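Long-range contact in tRNA (Guanosine-2'-O-)-methyltransferase (Aquifex aeolicus, PDB 1ZJR), which catalyses the S-adenosylmethionine-dependent 2'-O-methylation of guanosine 18 in a subset of tRNAs and acts as a homodimer: residues L15-E20 against I188-L192. Residues are numbered along the deposited sequence; the frame is centred on the assembly and turned at random.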
loop_
_atom_site.group_PDB
_atom_site.type_symbol
_atom_site.label_atom_id
_atom_site.label_comp_id
_atom_site.label_asym_id
_atom_site.label_seq_id
_atom_site.Cartn_x
_atom_site.Cartn_y
_atom_site.Cartn_z
ATOM N N LEU A 15 4.512 -17.875 -6.121
ATOM C CA LEU A 15 4.720 -16.471 -6.454
ATOM C C LEU A 15 3.839 -16.129 -7.653
ATOM O O LEU A 15 3.235 -15.063 -7.716
ATOM C CB LEU A 15 6.192 -16.226 -6.810
ATOM C CG LEU A 15 6.794 -14.826 -6.625
ATOM C CD1 LEU A 15 8.064 -14.724 -7.460
ATOM C CD2 LEU A 15 5.811 -13.743 -7.036
ATOM N N ARG A 16 3.770 -17.050 -8.607
ATOM C CA ARG A 16 2.966 -16.845 -9.800
ATOM C C ARG A 16 1.490 -16.680 -9.440
ATOM O O ARG A 16 0.817 -15.781 -9.937
ATOM C CB ARG A 16 3.144 -18.023 -10.758
ATOM C CG ARG A 16 2.534 -17.772 -12.111
ATOM C CD ARG A 16 2.813 -18.900 -13.085
ATOM N NE ARG A 16 2.295 -18.552 -14.400
ATOM C CZ ARG A 16 2.909 -17.752 -15.264
ATOM N NH1 ARG A 16 4.082 -17.217 -14.965
ATOM N NH2 ARG A 16 2.334 -17.471 -16.421
ATOM N N GLU A 17 0.990 -17.555 -8.575
ATOM C CA GLU A 17 -0.403 -17.485 -8.141
ATOM C C GLU A 17 -0.659 -16.141 -7.465
ATOM O O GLU A 17 -1.702 -15.515 -7.659
ATOM C CB GLU A 17 -0.698 -18.622 -7.161
ATOM C CG GLU A 17 -0.544 -20.002 -7.774
ATOM C CD GLU A 17 -0.546 -21.104 -6.732
ATOM O OE1 GLU A 17 -0.612 -22.288 -7.125
ATOM O OE2 GLU A 17 -0.472 -20.786 -5.524
ATOM N N VAL A 18 0.304 -15.700 -6.667
ATOM C CA VAL A 18 0.186 -14.425 -5.977
ATOM C C VAL A 18 0.174 -13.288 -6.992
ATOM O O VAL A 18 -0.652 -12.383 -6.906
ATOM C CB VAL A 18 1.354 -14.229 -4.973
ATOM C CG1 VAL A 18 1.373 -12.799 -4.456
ATOM C CG2 VAL A 18 1.200 -15.207 -3.809
ATOM N N LEU A 19 1.087 -13.331 -7.959
ATOM C CA LEU A 19 1.138 -12.278 -8.966
ATOM C C LEU A 19 -0.148 -12.222 -9.794
ATOM O O LEU A 19 -0.556 -11.153 -10.246
ATOM C CB LEU A 19 2.359 -12.473 -9.877
ATOM C CG LEU A 19 3.713 -12.198 -9.212
ATOM C CD1 LEU A 19 4.850 -12.504 -10.187
ATOM C CD2 LEU A 19 3.769 -10.742 -8.768
ATOM N N GLU A 20 -0.802 -13.365 -9.974
ATOM C CA GLU A 20 -2.040 -13.397 -10.746
ATOM C C GLU A 20 -3.213 -12.731 -10.028
ATOM O O GLU A 20 -4.251 -12.469 -10.633
ATOM C CB GLU A 20 -2.382 -14.843 -11.122
ATOM C CG GLU A 20 -1.468 -15.384 -12.216
ATOM C CD GLU A 20 -1.653 -16.862 -12.485
ATOM O OE1 GLU A 20 -1.007 -17.372 -13.427
ATOM O OE2 GLU A 20 -2.436 -17.514 -11.759
ATOM N N ILE A 188 4.189 -10.479 -15.522
ATOM C CA ILE A 188 4.306 -11.548 -14.543
ATOM C C ILE A 188 5.640 -12.268 -14.736
ATOM O O ILE A 188 6.374 -12.507 -13.779
ATOM C CB ILE A 188 3.148 -12.562 -14.687
ATOM C CG1 ILE A 188 1.833 -11.909 -14.246
ATOM C CG2 ILE A 188 3.438 -13.816 -13.871
ATOM C CD1 ILE A 188 0.611 -12.823 -14.381
ATOM N N GLN A 189 5.962 -12.618 -15.976
ATOM C CA GLN A 189 7.224 -13.303 -16.223
ATOM C C GLN A 189 8.416 -12.430 -15.862
ATOM O O GLN A 189 9.413 -12.928 -15.347
ATOM C CB GLN A 189 7.329 -13.751 -17.684
ATOM C CG GLN A 189 6.654 -15.084 -17.947
ATOM C CD GLN A 189 6.904 -15.599 -19.350
ATOM O OE1 GLN A 189 8.051 -15.721 -19.780
ATOM N NE2 GLN A 189 5.830 -15.913 -20.068
ATOM N N LYS A 190 8.311 -11.129 -16.119
ATOM C CA LYS A 190 9.409 -10.222 -15.803
ATOM C C LYS A 190 9.659 -10.207 -14.296
ATOM O O LYS A 190 10.803 -10.273 -13.842
ATOM C CB LYS A 190 9.096 -8.803 -16.284
ATOM C CG LYS A 190 10.243 -7.818 -16.056
ATOM C CD LYS A 190 9.840 -6.377 -16.347
ATOM C CE LYS A 190 8.840 -5.853 -15.326
ATOM N NZ LYS A 190 9.381 -5.865 -13.934
ATOM N N ILE A 191 8.585 -10.120 -13.522
ATOM C CA ILE A 191 8.714 -10.099 -12.077
ATOM C C ILE A 191 9.228 -11.431 -11.544
ATOM O O ILE A 191 10.093 -11.455 -10.671
ATOM C CB ILE A 191 7.374 -9.740 -11.408
ATOM C CG1 ILE A 191 6.945 -8.341 -11.864
ATOM C CG2 ILE A 191 7.513 -9.811 -9.883
ATOM C CD1 ILE A 191 5.569 -7.913 -11.374
ATOM N N LEU A 192 8.709 -12.539 -12.065
ATOM C CA LEU A 192 9.163 -13.858 -11.625
ATOM C C LEU A 192 10.674 -13.973 -11.803
ATOM O O LEU A 192 11.397 -14.387 -10.888
ATOM C CB LEU A 192 8.478 -14.967 -12.434
ATOM C CG LEU A 192 7.041 -15.349 -12.071
ATOM C CD1 LEU A 192 6.514 -16.390 -13.055
ATOM C CD2 LEU A 192 7.008 -15.897 -10.653
#
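The CA atoms of Leu-19 and Ile-188 (6.5 Å) and of Arg-16 and Leu-192 (7.1 Å) come nearest where the 15-19 turns of helix 7-19 meet the 188-192 turns of helix 185-200 in a roughly antiparallel pair, the axes of these short pieces 10.4 Å apart at closest approach and inclined at 137°. CD1 of Leu-19 lies 3.8 Å from Ile-191 CG2, and it also touches CD2 of Leu-192 and CG2 of Ile-188. Chi1 of -70° sets CG of Leu-19 anti to its carbonyl carbon, and the trans chi2 (177°) carries CD1 on towards Ile-191 and Leu-192. Beside it, Leu-15 and Leu-192 run past one another in opposite directions, with CD1 of the former 3.6 Å from CD2 of the latter.

Arg-16, partly exposed, runs along the border of this apolar seam. Its chain, extended from CG to NE, brings NH1 to 3.2 Å from Leu-192 CD1, which sits in the guanidinium plane at its edge, while Ile-188 CG2 approaches obliquely. Its charge is answered by Glu-185, at the start of helix 185-200, through a salt bridge to NH2, and more weakly by Glu-20, whose OE1 makes a long, out-of-plane ionic contact with NE. Cutting Leu-192 back to an alanine removes both methyls, and is likely to leave a gap beside Leu-15 CD1 and Leu-19 CD1 and to take away the carbon at the guanidinium edge. At the far end, CD1 of Ile-188 meets CG of Glu-20 at 3.9 Å, the two side chains crossing nearly perpendicularly.

The two terminal helices thus pack on each other beside the parallel sheet of the SPOUT-type domain, away from the predicted cofactor site, with the centre of the contact about 18 Å from the centre of the chain; Leu-183 touches Ile-188, helix 7-19 leads into strand 26-31, and Trp-77, in the loop between helix 68-71 and strand 79-82, touches Leu-15.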